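Endo-beta-1,4-glucanase (cellulase B) (Bacillus halodurans, PDB 4V2X) probably hydrolyses internal beta-1,4 linkages in glucans, including xyloglucan and mixed-linkage beta-glucans, combining a family 5 catalytic module with Ig-like and CBM46 modules. Local coordinates at residues P250-L255 with H306-R311; V512-G517 with D555-L560; G415-G420 with E466-A471; W138-D143 with D185-L190. All coordinates share one frame; numbering follows the deposited sequence.

Interaction 1: residues P250-L255 with H306-R311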
loop_
_atom_site.group_PDB
_atom_site.type_symbol
_atom_site.label_atom_id
_atom_site.label_comp_id
_atom_site.label_asym_id
_atom_site.label_seq_id
_atom_site.Cartn_x
_atom_site.Cartn_y
_atom_site.Cartn_z
ATOM N N PRO A 250 -10.259 -0.939 -6.998
ATOM C CA PRO A 250 -9.077 -1.094 -6.148
ATOM C C PRO A 250 -7.766 -0.922 -6.915
ATOM O O PRO A 250 -6.821 -0.358 -6.382
ATOM C CB PRO A 250 -9.216 -2.518 -5.607
ATOM C CG PRO A 250 -10.675 -2.787 -5.644
ATOM C CD PRO A 250 -11.142 -2.114 -6.906
ATOM N N LEU A 251 -7.727 -1.393 -8.159
ATOM C CA LEU A 251 -6.524 -1.259 -8.983
ATOM C C LEU A 251 -6.295 0.191 -9.414
ATOM O O LEU A 251 -5.159 0.663 -9.447
ATOM C CB LEU A 251 -6.594 -2.186 -10.199
ATOM C CG LEU A 251 -6.732 -3.674 -9.874
ATOM C CD1 LEU A 251 -6.831 -4.491 -11.153
ATOM C CD2 LEU A 251 -5.587 -4.147 -9.002
ATOM N N LEU A 252 -7.371 0.905 -9.727
ATOM C CA LEU A 252 -7.250 2.317 -10.054
ATOM C C LEU A 252 -6.756 3.089 -8.828
ATOM O O LEU A 252 -5.873 3.945 -8.940
ATOM C CB LEU A 252 -8.588 2.887 -10.520
ATOM C CG LEU A 252 -9.187 2.336 -11.815
ATOM C CD1 LEU A 252 -10.597 2.891 -11.984
ATOM C CD2 LEU A 252 -8.332 2.671 -13.027
ATOM N N ASN A 253 -7.324 2.776 -7.666
ATOM C CA ASN A 253 -6.904 3.414 -6.420
ATOM C C ASN A 253 -5.424 3.205 -6.147
ATOM O O ASN A 253 -4.724 4.145 -5.758
ATOM C CB ASN A 253 -7.726 2.910 -5.228
ATOM C CG ASN A 253 -9.150 3.438 -5.230
ATOM O OD1 ASN A 253 -9.475 4.375 -5.951
ATOM N ND2 ASN A 253 -10.003 2.841 -4.415
ATOM N N ASN A 254 -4.945 1.982 -6.337
ATOM C CA ASN A 254 -3.537 1.692 -6.092
ATOM C C ASN A 254 -2.612 2.469 -7.018
ATOM O O ASN A 254 -1.559 2.931 -6.586
ATOM C CB ASN A 254 -3.262 0.193 -6.165
ATOM C CG ASN A 254 -3.925 -0.575 -5.034
ATOM O OD1 ASN A 254 -4.277 -0.006 -4.005
ATOM N ND2 ASN A 254 -4.102 -1.863 -5.221
ATOM N N LEU A 255 -2.984 2.611 -8.292
ATOM C CA LEU A 255 -2.175 3.406 -9.216
ATOM C C LEU A 255 -2.216 4.883 -8.824
ATOM O O LEU A 255 -1.211 5.588 -8.918
ATOM C CB LEU A 255 -2.647 3.241 -10.663
ATOM C CG LEU A 255 -1.946 4.144 -11.685
ATOM C CD1 LEU A 255 -0.440 3.906 -11.711
ATOM C CD2 LEU A 255 -2.544 3.944 -13.071
ATOM N N HIS A 306 -13.322 9.494 -13.067
ATOM C CA HIS A 306 -13.465 9.989 -11.707
ATOM C C HIS A 306 -12.171 9.906 -10.919
ATOM O O HIS A 306 -11.818 10.832 -10.184
ATOM C CB HIS A 306 -14.561 9.220 -10.972
ATOM C CG HIS A 306 -14.788 9.702 -9.574
ATOM N ND1 HIS A 306 -14.180 9.124 -8.482
ATOM C CD2 HIS A 306 -15.534 10.721 -9.093
ATOM C CE1 HIS A 306 -14.553 9.760 -7.385
ATOM N NE2 HIS A 306 -15.374 10.735 -7.729
ATOM N N THR A 307 -11.457 8.803 -11.079
ATOM C CA THR A 307 -10.259 8.562 -10.292
ATOM C C THR A 307 -9.037 9.328 -10.808
ATOM O O THR A 307 -8.182 9.750 -10.011
ATOM C CB THR A 307 -9.961 7.052 -10.228
ATOM O OG1 THR A 307 -11.133 6.361 -9.784
ATOM C CG2 THR A 307 -8.820 6.757 -9.270
ATOM N N PHE A 308 -8.935 9.493 -12.128
ATOM C CA PHE A 308 -7.742 10.096 -12.730
ATOM C C PHE A 308 -8.037 11.406 -13.441
ATOM O O PHE A 308 -7.606 12.467 -12.976
ATOM C CB PHE A 308 -7.042 9.107 -13.669
ATOM C CG PHE A 308 -6.388 7.972 -12.938
ATOM C CD1 PHE A 308 -5.265 8.198 -12.165
ATOM C CD2 PHE A 308 -6.919 6.698 -12.982
ATOM C CE1 PHE A 308 -4.673 7.168 -11.457
ATOM C CE2 PHE A 308 -6.326 5.658 -12.272
ATOM C CZ PHE A 308 -5.204 5.897 -11.509
ATOM N N VAL A 309 -8.785 11.338 -14.540
ATOM C CA VAL A 309 -8.939 12.491 -15.439
ATOM C C VAL A 309 -9.494 13.718 -14.717
ATOM O O VAL A 309 -8.966 14.820 -14.867
ATOM C CB VAL A 309 -9.838 12.184 -16.657
ATOM C CG1 VAL A 309 -9.916 13.398 -17.583
ATOM C CG2 VAL A 309 -9.329 10.971 -17.425
ATOM N N ALA A 310 -10.558 13.523 -13.941
ATOM C CA ALA A 310 -11.201 14.631 -13.235
ATOM C C ALA A 310 -10.296 15.244 -12.161
ATOM O O ALA A 310 -10.530 16.378 -11.730
ATOM C CB ALA A 310 -12.509 14.169 -12.616
ATOM N N ARG A 311 -9.285 14.499 -11.717
ATOM C CA ARG A 311 -8.319 14.996 -10.722
ATOM C C ARG A 311 -7.033 15.518 -11.364
ATOM O O ARG A 311 -6.052 15.787 -10.663
ATOM C CB ARG A 311 -7.947 13.889 -9.737
ATOM C CG ARG A 311 -9.091 13.358 -8.904
ATOM C CD ARG A 311 -8.599 12.228 -8.007
ATOM N NE ARG A 311 -9.696 11.577 -7.301
ATOM C CZ ARG A 311 -9.674 10.338 -6.807
ATOM N NH1 ARG A 311 -8.605 9.552 -6.943
ATOM N NH2 ARG A 311 -10.754 9.870 -6.178
HETATM O O HOH W 1 -8.208 7.023 -5.572
#
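Leu252 and Leu255 of helix 249-262 meet Thr307 and Phe308, near the end of helix 291-309, in a buried apolar contact between two outer helices of the family 5 (beta/alpha)8 barrel. The Phe308 ring reaches across the interface. At its edge, in the ring plane, lies Leu252 CD2, 3.7 Å from Phe308 CE2. Leu255, with CG anti to its backbone N (chi1 174°), crosses Phe308 at about a right angle and brings CD2 to 3.7 Å from Phe308 CZ. The same CZ comes to 3.3 Å from Leu252 O. Thr307 suits its place because its two branches split the work: CG2 lies over one face of the neighbouring Phe308 ring, toward its rim, and touches Leu252 CB at 4.1 Å, while OG1 bonds to Arg303 O and Gln249 NE2. Cutting Phe308 back to an alanine is likely to leave Leu252 CD2 and Leu255 CD2 without their aromatic partner and open a gap between the helices. On the more polar side, Asn253 OD1 accepts from the same Gln249 NE2 and from a water (3.0 Å) that accepts from Arg311 NH1 (2.9 Å). Beneath the apolar patch, Leu255 and Phe308 both rest on Ala269 of barrel strand 267-273, and Leu252 also touches Arg303 and Val304 of helix 291-309.

Interaction 2: residues V512-G517 with D555-L560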
loop_
_atom_site.group_PDB
_atom_site.type_symbol
_atom_site.label_atom_id
_atom_site.label_comp_id
_atom_site.label_asym_id
_atom_site.label_seq_id
_atom_site.Cartn_x
_atom_site.Cartn_y
_atom_site.Cartn_z
ATOM N N VAL A 512 -25.367 -29.153 -25.671
ATOM C CA VAL A 512 -25.871 -29.685 -24.402
ATOM C C VAL A 512 -25.922 -31.203 -24.488
ATOM O O VAL A 512 -26.141 -31.757 -25.565
ATOM C CB VAL A 512 -27.272 -29.131 -24.047
ATOM C CG1 VAL A 512 -27.253 -27.608 -24.006
ATOM C CG2 VAL A 512 -28.331 -29.616 -25.030
ATOM N N TYR A 513 -25.712 -31.880 -23.363
ATOM C CA TYR A 513 -25.910 -33.319 -23.312
ATOM C C TYR A 513 -27.405 -33.560 -23.357
ATOM O O TYR A 513 -28.149 -32.845 -22.691
ATOM C CB TYR A 513 -25.300 -33.907 -22.039
ATOM C CG TYR A 513 -23.794 -33.805 -22.030
ATOM C CD1 TYR A 513 -23.027 -34.601 -22.876
ATOM C CD2 TYR A 513 -23.139 -32.900 -21.207
ATOM C CE1 TYR A 513 -21.646 -34.506 -22.888
ATOM C CE2 TYR A 513 -21.755 -32.795 -21.216
ATOM C CZ TYR A 513 -21.017 -33.605 -22.064
ATOM O OH TYR A 513 -19.645 -33.514 -22.090
ATOM N N VAL A 514 -27.851 -34.540 -24.140
ATOM C CA VAL A 514 -29.291 -34.813 -24.244
ATOM C C VAL A 514 -29.879 -35.198 -22.877
ATOM O O VAL A 514 -31.044 -34.915 -22.614
ATOM C CB VAL A 514 -29.638 -35.886 -25.310
ATOM C CG1 VAL A 514 -29.191 -35.434 -26.691
ATOM C CG2 VAL A 514 -29.040 -37.242 -24.973
ATOM N N ASP A 515 -29.057 -35.818 -22.029
ATOM C CA ASP A 515 -29.435 -36.208 -20.660
ATOM C C ASP A 515 -29.444 -35.054 -19.656
ATOM O O ASP A 515 -29.893 -35.225 -18.522
ATOM C CB ASP A 515 -28.458 -37.259 -20.110
ATOM C CG ASP A 515 -28.557 -38.594 -20.805
ATOM O OD1 ASP A 515 -29.552 -38.853 -21.514
ATOM O OD2 ASP A 515 -27.620 -39.397 -20.622
ATOM N N GLY A 516 -28.910 -33.897 -20.039
ATOM C CA GLY A 516 -28.876 -32.739 -19.149
ATOM C C GLY A 516 -27.476 -32.191 -18.955
ATOM O O GLY A 516 -26.501 -32.937 -18.901
ATOM N N GLY A 517 -27.384 -30.875 -18.824
ATOM C CA GLY A 517 -26.102 -30.218 -18.617
ATOM C C GLY A 517 -25.493 -29.720 -19.912
ATOM O O GLY A 517 -25.696 -30.296 -20.987
ATOM N N ASP A 555 -17.991 -38.998 -23.530
ATOM C CA ASP A 555 -18.685 -39.933 -24.409
ATOM C C ASP A 555 -20.187 -39.882 -24.130
ATOM O O ASP A 555 -20.611 -39.736 -22.977
ATOM C CB ASP A 555 -18.187 -41.367 -24.195
ATOM C CG ASP A 555 -16.807 -41.613 -24.774
ATOM O OD1 ASP A 555 -16.189 -40.690 -25.343
ATOM O OD2 ASP A 555 -16.334 -42.761 -24.651
ATOM N N GLY A 556 -20.982 -39.994 -25.184
ATOM C CA GLY A 556 -22.432 -39.905 -25.072
ATOM C C GLY A 556 -23.018 -39.044 -26.176
ATOM O O GLY A 556 -22.366 -38.782 -27.189
ATOM N N GLU A 557 -24.255 -38.603 -25.970
ATOM C CA GLU A 557 -25.014 -37.941 -27.019
ATOM C C GLU A 557 -25.202 -36.474 -26.675
ATOM O O GLU A 557 -25.637 -36.134 -25.578
ATOM C CB GLU A 557 -26.368 -38.615 -27.202
ATOM C CG GLU A 557 -27.126 -38.115 -28.422
ATOM C CD GLU A 557 -28.397 -38.888 -28.687
ATOM O OE1 GLU A 557 -28.396 -40.115 -28.477
ATOM O OE2 GLU A 557 -29.397 -38.265 -29.110
ATOM N N VAL A 558 -24.863 -35.622 -27.633
ATOM C CA VAL A 558 -24.892 -34.175 -27.456
ATOM C C VAL A 558 -25.781 -33.565 -28.532
ATOM O O VAL A 558 -25.675 -33.912 -29.717
ATOM C CB VAL A 558 -23.465 -33.605 -27.543
ATOM C CG1 VAL A 558 -23.463 -32.090 -27.729
ATOM C CG2 VAL A 558 -22.680 -34.010 -26.299
ATOM N N ARG A 559 -26.656 -32.653 -28.121
ATOM C CA ARG A 559 -27.478 -31.904 -29.059
ATOM C C ARG A 559 -26.825 -30.563 -29.330
ATOM O O ARG A 559 -26.531 -29.804 -28.402
ATOM C CB ARG A 559 -28.899 -31.689 -28.522
ATOM C CG ARG A 559 -29.813 -30.982 -29.515
ATOM C CD ARG A 559 -31.247 -30.888 -28.999
ATOM N NE ARG A 559 -31.321 -30.217 -27.698
ATOM C CZ ARG A 559 -31.245 -28.897 -27.504
ATOM N NH1 ARG A 559 -31.096 -28.058 -28.526
ATOM N NH2 ARG A 559 -31.318 -28.407 -26.270
ATOM N N LEU A 560 -26.582 -30.289 -30.607
ATOM C CA LEU A 560 -26.057 -29.011 -31.044
ATOM C C LEU A 560 -27.198 -28.178 -31.601
ATOM O O LEU A 560 -28.118 -28.714 -32.219
ATOM C CB LEU A 560 -25.001 -29.213 -32.129
ATOM C CG LEU A 560 -23.817 -30.105 -31.774
ATOM C CD1 LEU A 560 -22.883 -30.211 -32.966
ATOM C CD2 LEU A 560 -23.074 -29.580 -30.558
HETATM O O HOH W 2 -26.259 -37.313 -22.679
#
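Arg559 N donates to Val512 O at 2.8 Å, and Val512 N returns a bond to Arg559 O at 3.0 Å. This two-way pairing marks the antiparallel, hydrogen-bonded pair that joins strand 506-513, outermost in its sheet within this chain, to strand 556-564 in the beta-sheet module of the CBM46 family. Next along, Tyr513 and Val558 form a non-hydrogen-bonded pair. Beyond it, Val514 N gives a bond to Glu557 O at 3.1 Å. Glu557 O is gripped a second time, by a water that also accepts from Asp515 N and so ties the middle of the turn to the strand. There the chain leaves the sheet through a type I turn, Tyr513 to Gly516, closed by Gly516 N to Tyr513 O. Gly516 and Gly517 have positive phi angles at which a side chain would collide with the preceding carbonyl, which explains why glycine suits both.

Packing differs on the two faces of the sheet. On the buried one, Val558 CG2 touches Tyr513 CD1 at 3.5 Å, while Glu557 O lies at the edge of the tyrosine ring; Tyr513 OH bonds to Arg554 N, and Val558 also rests on Ile574 of strand 569-577. Toward the exposed turn, Val514 CG2 lies on Glu557 CB at 3.7 Å, while Val514 CG1 lies beside CG and the carboxylate oxygen OE2 of Glu557. Arg559 runs beside Val512 and bends at chi3 (56°), bringing its guanidinium face over the Val512 methyl: CG2 to NH2 3.5 Å.

Interaction 3: residues G415-G420 with E466-A471. With CA (calcium ion), chain C.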
loop_
_atom_site.group_PDB
_atom_site.type_symbol
_atom_site.label_atom_id
_atom_site.label_comp_id
_atom_site.label_asym_id
_atom_site.label_seq_id
_atom_site.Cartn_x
_atom_site.Cartn_y
_atom_site.Cartn_z
ATOM N N GLY A 415 -28.088 11.503 -32.698
ATOM C CA GLY A 415 -28.073 12.952 -32.926
ATOM C C GLY A 415 -27.930 13.409 -34.365
ATOM O O GLY A 415 -27.906 14.614 -34.633
ATOM N N ASN A 416 -27.847 12.466 -35.304
ATOM C CA ASN A 416 -27.730 12.800 -36.717
ATOM C C ASN A 416 -29.065 12.715 -37.424
ATOM O O ASN A 416 -30.057 12.267 -36.848
ATOM C CB ASN A 416 -26.739 11.870 -37.404
ATOM C CG ASN A 416 -25.389 11.860 -36.723
ATOM O OD1 ASN A 416 -24.925 12.884 -36.210
ATOM N ND2 ASN A 416 -24.747 10.698 -36.711
ATOM N N GLU A 417 -29.080 13.155 -38.675
ATOM C CA GLU A 417 -30.261 13.065 -39.516
ATOM C C GLU A 417 -29.929 12.217 -40.742
ATOM O O GLU A 417 -28.819 12.280 -41.274
ATOM C CB GLU A 417 -30.719 14.458 -39.958
ATOM C CG GLU A 417 -30.924 15.457 -38.818
ATOM C CD GLU A 417 -32.117 15.144 -37.927
ATOM O OE1 GLU A 417 -32.937 14.265 -38.278
ATOM O OE2 GLU A 417 -32.243 15.793 -36.863
ATOM N N LEU A 418 -30.897 11.418 -41.176
ATOM C CA LEU A 418 -30.776 10.663 -42.424
ATOM C C LEU A 418 -30.882 11.639 -43.595
ATOM O O LEU A 418 -31.850 12.386 -43.684
ATOM C CB LEU A 418 -31.890 9.620 -42.513
ATOM C CG LEU A 418 -31.888 8.720 -43.752
ATOM C CD1 LEU A 418 -30.796 7.669 -43.639
ATOM C CD2 LEU A 418 -33.251 8.066 -43.930
ATOM N N THR A 419 -29.883 11.655 -44.468
ATOM C CA THR A 419 -29.886 12.562 -45.624
ATOM C C THR A 419 -30.252 11.859 -46.920
ATOM O O THR A 419 -30.677 12.508 -47.881
ATOM C CB THR A 419 -28.535 13.275 -45.794
ATOM O OG1 THR A 419 -27.481 12.314 -45.871
ATOM C CG2 THR A 419 -28.281 14.198 -44.615
ATOM N N GLY A 420 -30.095 10.538 -46.959
ATOM C CA GLY A 420 -30.414 9.793 -48.166
ATOM C C GLY A 420 -30.165 8.310 -48.021
ATOM O O GLY A 420 -29.620 7.852 -47.020
ATOM N N GLU A 466 -27.206 7.142 -45.601
ATOM C CA GLU A 466 -26.325 8.306 -45.541
ATOM C C GLU A 466 -26.872 9.283 -44.513
ATOM O O GLU A 466 -28.087 9.487 -44.431
ATOM C CB GLU A 466 -26.242 8.990 -46.905
ATOM C CG GLU A 466 -25.655 8.109 -47.997
ATOM C CD GLU A 466 -25.740 8.726 -49.379
ATOM O OE1 GLU A 466 -26.644 9.550 -49.622
ATOM O OE2 GLU A 466 -24.902 8.374 -50.233
ATOM N N PHE A 467 -25.972 9.867 -43.725
ATOM C CA PHE A 467 -26.345 10.778 -42.652
ATOM C C PHE A 467 -25.597 12.100 -42.788
ATOM O O PHE A 467 -24.564 12.183 -43.468
ATOM C CB PHE A 467 -26.064 10.122 -41.294
ATOM C CG PHE A 467 -26.750 8.798 -41.125
ATOM C CD1 PHE A 467 -28.064 8.737 -40.670
ATOM C CD2 PHE A 467 -26.100 7.620 -41.453
ATOM C CE1 PHE A 467 -28.714 7.523 -40.536
ATOM C CE2 PHE A 467 -26.743 6.400 -41.318
ATOM C CZ PHE A 467 -28.053 6.354 -40.865
ATOM N N ASN A 468 -26.124 13.142 -42.151
ATOM C CA ASN A 468 -25.518 14.475 -42.257
ATOM C C ASN A 468 -24.145 14.544 -41.583
ATOM O O ASN A 468 -23.305 15.355 -41.956
ATOM C CB ASN A 468 -26.456 15.560 -41.713
ATOM C CG ASN A 468 -26.704 15.444 -40.221
ATOM O OD1 ASN A 468 -26.645 14.357 -39.638
ATOM N ND2 ASN A 468 -27.008 16.568 -39.597
ATOM N N ARG A 469 -23.939 13.699 -40.578
ATOM C CA ARG A 469 -22.645 13.549 -39.930
ATOM C C ARG A 469 -22.321 12.070 -39.769
ATOM O O ARG A 469 -23.224 11.233 -39.717
ATOM C CB ARG A 469 -22.672 14.185 -38.541
ATOM C CG ARG A 469 -23.055 15.655 -38.538
ATOM C CD ARG A 469 -23.033 16.247 -37.140
ATOM N NE ARG A 469 -24.001 15.604 -36.252
ATOM C CZ ARG A 469 -24.086 15.828 -34.941
ATOM N NH1 ARG A 469 -23.275 16.689 -34.341
ATOM N NH2 ARG A 469 -25.003 15.188 -34.219
ATOM N N GLY A 470 -21.031 11.761 -39.697
ATOM C CA GLY A 470 -20.596 10.405 -39.377
ATOM C C GLY A 470 -20.618 9.456 -40.554
ATOM O O GLY A 470 -20.982 9.818 -41.674
ATOM N N ALA A 471 -20.237 8.215 -40.285
ATOM C CA ALA A 471 -20.094 7.208 -41.323
ATOM C C ALA A 471 -21.436 6.759 -41.902
ATOM O O ALA A 471 -22.453 6.748 -41.208
ATOM C CB ALA A 471 -19.343 6.010 -40.769
HETATM CA CA CA C . -22.714 11.891 -44.915
HETATM O O HOH W 3 -27.687 16.566 -36.729
HETATM O O HOH W 4 -27.354 11.863 -48.491
HETATM O O HOH W 5 -24.605 12.638 -46.344
HETATM O O HOH W 6 -22.953 9.578 -43.768
HETATM O O HOH W 7 -22.449 14.231 -44.655
HETATM O O HOH W 8 -21.502 12.127 -42.917
HETATM O O HOH W 9 -20.316 11.208 -45.460
#
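The Phe467 ring has Glu417 O at its edge, near the ring plane, and Leu418 CD1 approaching obliquely, 3.7 Å from CE1. The Arg469 side chain bends at chi3, and its guanidinium has the carbonyl carbon of Gly415 at its edge and stands 88° from the plane of the Asn416 amide. Asn416 OD1 accepts two weak bonds from it, from NE at 2.9 Å and NH2 at 3.0 Å; NH2 also reaches Gly415 O weakly. Asn416 ND2 turns instead to Ser389 OG and Arg387 O. A leucine in place of Asn416 would probably leave Ser389 and Arg387 without this donor and Arg469 freer to swing. Asn468, its CG between backbone N and carbonyl carbon (chi1 66°), lets OD1 stand in for a backbone carbonyl: Glu417 N donates to it at 2.9 Å from above the amide plane, while Asn468 N donates to Glu417 O.

Further along comes a classic beta bulge, in which Thr419 N (2.8 Å) and, weakly, Gly420 N both point at Glu466 O. Phe467 O and five waters bind a calcium ion, with two further ligand atoms from elsewhere in the structure; one of those waters also hydrogen-bonds Thr419 OG1. Glu466 extends to a salt bridge with Arg422. In the Ig-like module, strand 418-423 lies between 458-467 and 426-427; Leu418 packs on Tyr434 and Leu436 of strand 434-437 in the second sheet, and Phe467 on Leu413 and Ser389.

Interaction 4: residues W138-D143 with D185-L190; sequences WALEED and DYPTKL
Lys189 NZ is gripped by three oxygens: Asp143 OD1 in a salt bridge of 2.6 Å, Asp143 O in a hydrogen bond of 2.9 Å, and, weakly, a water that itself donates to Leu140 O. The ammonium group sits well above the plane of the Asp143 carbonyl, 63° out of it, while the carboxylate, with CG anti to the backbone N (chi1 -158°), brings OD1 round to the same nitrogen. Lysine suits this place because its long chain, bent at chi3 (75°), can carry a charge to the end of helix 126-141. That helix closes in a Schellman motif in which Asp143, at positive phi, is the C-prime residue: Leu144 N bonds to Ala139 O and Asp143 N to Leu140 O.

Beside the charges lies an apolar patch centred on Leu140. Its CD1 sits at the edge of the Tyr186 ring, near its plane, 3.9 Å from CD2, and also touches Pro187 CD at 4.0 Å. Its CD2 packs on Lys189 CB, the two side chains running past each other in opposite directions. Pro187 begins a type I turn to Leu190 that leads into barrel strand 190-193, so the contact ties together two helix-to-strand connections of the (beta/alpha)8 barrel. Tyr145 adds a cation-pi partner for Lys189. With the Asp143 carboxylate, the Asp143 carbonyl just beyond the helix C-terminus, Leu140 O through a water and an aromatic ring around it, Lys189 is likely to stay protonated.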
loop_
_atom_site.group_PDB
_atom_site.type_symbol
_atom_site.label_atom_id
_atom_site.label_comp_id
_atom_site.label_asym_id
_atom_site.label_seq_id
_atom_site.Cartn_x
_atom_site.Cartn_y
_atom_site.Cartn_z
ATOM N N TRP A 138 11.856 7.688 -36.983
ATOM C CA TRP A 138 10.920 7.863 -38.097
ATOM C C TRP A 138 9.585 8.428 -37.621
ATOM O O TRP A 138 9.023 9.329 -38.240
ATOM C CB TRP A 138 10.659 6.542 -38.817
ATOM C CG TRP A 138 11.767 6.071 -39.708
ATOM C CD1 TRP A 138 12.730 6.836 -40.316
ATOM C CD2 TRP A 138 12.000 4.724 -40.136
ATOM N NE1 TRP A 138 13.550 6.044 -41.083
ATOM C CE2 TRP A 138 13.127 4.744 -40.986
ATOM C CE3 TRP A 138 11.371 3.500 -39.879
ATOM C CZ2 TRP A 138 13.636 3.588 -41.578
ATOM C CZ3 TRP A 138 11.881 2.351 -40.469
ATOM C CH2 TRP A 138 13.006 2.406 -41.307
ATOM N N ALA A 139 9.073 7.868 -36.531
ATOM C CA ALA A 139 7.828 8.346 -35.945
ATOM C C ALA A 139 7.940 9.804 -35.506
ATOM O O ALA A 139 7.049 10.613 -35.777
ATOM C CB ALA A 139 7.447 7.469 -34.764
ATOM N N LEU A 140 9.033 10.141 -34.828
ATOM C CA LEU A 140 9.243 11.521 -34.382
ATOM C C LEU A 140 9.372 12.460 -35.589
ATOM O O LEU A 140 8.854 13.575 -35.563
ATOM C CB LEU A 140 10.461 11.638 -33.463
ATOM C CG LEU A 140 10.373 10.973 -32.084
ATOM C CD1 LEU A 140 11.736 10.946 -31.408
ATOM C CD2 LEU A 140 9.353 11.674 -31.198
ATOM N N GLU A 141 10.035 11.994 -36.646
ATOM C CA GLU A 141 10.175 12.773 -37.890
ATOM C C GLU A 141 8.815 13.041 -38.537
ATOM O O GLU A 141 8.603 14.092 -39.149
ATOM C CB GLU A 141 11.100 12.062 -38.879
ATOM C CG GLU A 141 12.577 12.156 -38.505
ATOM C CD GLU A 141 13.456 11.124 -39.199
ATOM O OE1 GLU A 141 13.031 10.517 -40.205
ATOM O OE2 GLU A 141 14.598 10.928 -38.734
ATOM N N GLU A 142 7.895 12.093 -38.379
ATOM C CA GLU A 142 6.530 12.249 -38.865
ATOM C C GLU A 142 5.649 12.997 -37.870
ATOM O O GLU A 142 4.431 12.993 -38.002
ATOM C CB GLU A 142 5.928 10.879 -39.194
ATOM C CG GLU A 142 6.586 10.183 -40.374
ATOM C CD GLU A 142 6.333 10.902 -41.688
ATOM O OE1 GLU A 142 5.181 11.321 -41.917
ATOM O OE2 GLU A 142 7.281 11.051 -42.486
ATOM N N ASP A 143 6.267 13.630 -36.874
ATOM C CA ASP A 143 5.574 14.480 -35.913
ATOM C C ASP A 143 4.671 13.719 -34.943
ATOM O O ASP A 143 3.767 14.306 -34.339
ATOM C CB ASP A 143 4.752 15.557 -36.638
ATOM C CG ASP A 143 4.452 16.743 -35.756
ATOM O OD1 ASP A 143 5.261 17.029 -34.844
ATOM O OD2 ASP A 143 3.402 17.387 -35.968
ATOM N N ASP A 185 18.358 12.379 -24.470
ATOM C CA ASP A 185 18.340 13.644 -25.217
ATOM C C ASP A 185 17.272 13.706 -26.315
ATOM O O ASP A 185 17.192 14.691 -27.044
ATOM C CB ASP A 185 19.727 13.925 -25.808
ATOM C CG ASP A 185 20.771 14.184 -24.739
ATOM O OD1 ASP A 185 20.479 14.931 -23.783
ATOM O OD2 ASP A 185 21.881 13.634 -24.850
ATOM N N TYR A 186 16.442 12.670 -26.416
ATOM C CA TYR A 186 15.351 12.645 -27.398
ATOM C C TYR A 186 14.251 13.629 -27.015
ATOM O O TYR A 186 14.063 13.905 -25.835
ATOM C CB TYR A 186 14.764 11.239 -27.526
ATOM C CG TYR A 186 15.551 10.353 -28.454
ATOM C CD1 TYR A 186 16.906 10.112 -28.242
ATOM C CD2 TYR A 186 14.941 9.748 -29.545
ATOM C CE1 TYR A 186 17.632 9.309 -29.103
ATOM C CE2 TYR A 186 15.655 8.937 -30.404
ATOM C CZ TYR A 186 16.997 8.719 -30.176
ATOM O OH TYR A 186 17.704 7.925 -31.040
ATOM N N PRO A 187 13.517 14.156 -28.013
ATOM C CA PRO A 187 12.405 15.069 -27.733
ATOM C C PRO A 187 11.424 14.470 -26.732
ATOM O O PRO A 187 11.262 13.248 -26.693
ATOM C CB PRO A 187 11.725 15.229 -29.092
ATOM C CG PRO A 187 12.787 14.928 -30.094
ATOM C CD PRO A 187 13.679 13.906 -29.457
ATOM N N THR A 188 10.774 15.316 -25.938
ATOM C CA THR A 188 9.845 14.824 -24.912
ATOM C C THR A 188 8.553 14.240 -25.492
ATOM O O THR A 188 7.729 13.717 -24.742
ATOM C CB THR A 188 9.489 15.916 -23.890
ATOM O OG1 THR A 188 8.974 17.068 -24.564
ATOM C CG2 THR A 188 10.728 16.298 -23.088
ATOM N N LYS A 189 8.382 14.323 -26.811
ATOM C CA LYS A 189 7.299 13.606 -27.499
ATOM C C LYS A 189 7.509 12.087 -27.443
ATOM O O LYS A 189 6.572 11.321 -27.698
ATOM C CB LYS A 189 7.165 14.081 -28.944
ATOM C CG LYS A 189 6.699 15.527 -29.029
ATOM C CD LYS A 189 6.522 15.996 -30.457
ATOM C CE LYS A 189 5.266 15.430 -31.080
ATOM N NZ LYS A 189 4.996 16.083 -32.390
ATOM N N LEU A 190 8.734 11.664 -27.132
ATOM C CA LEU A 190 9.010 10.272 -26.747
ATOM C C LEU A 190 8.740 10.115 -25.249
ATOM O O LEU A 190 9.335 10.823 -24.425
ATOM C CB LEU A 190 10.464 9.886 -27.053
ATOM C CG LEU A 190 10.938 8.507 -26.573
ATOM C CD1 LEU A 190 10.126 7.381 -27.209
ATOM C CD2 LEU A 190 12.422 8.331 -26.861
HETATM O O HOH W 10 7.421 14.250 -33.035
#

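Interactions 1 and 4 belong to the same catalytic barrel, their centres about 29 Å apart, but differ in burial: interaction 1 is core packing between outer helices and relies on leucine and phenylalanine, whereas interaction 4, at the surface where helix 126-141 ends, combines an apolar patch with a salt bridge. Interactions 2 and 3 instead join antiparallel strands in two separate beta modules; backbone hydrogen bonds carry interaction 2, while interaction 3 adds side-chain amide and guanidinium bonds. Interaction 2 is partly buried and keeps a regular register up to its turn; interaction 3, on the surface, is interrupted by a bulge and binds calcium. Centres of interactions 2 and 4 stand about 59 Å apart, on opposite sides of the chain's centre.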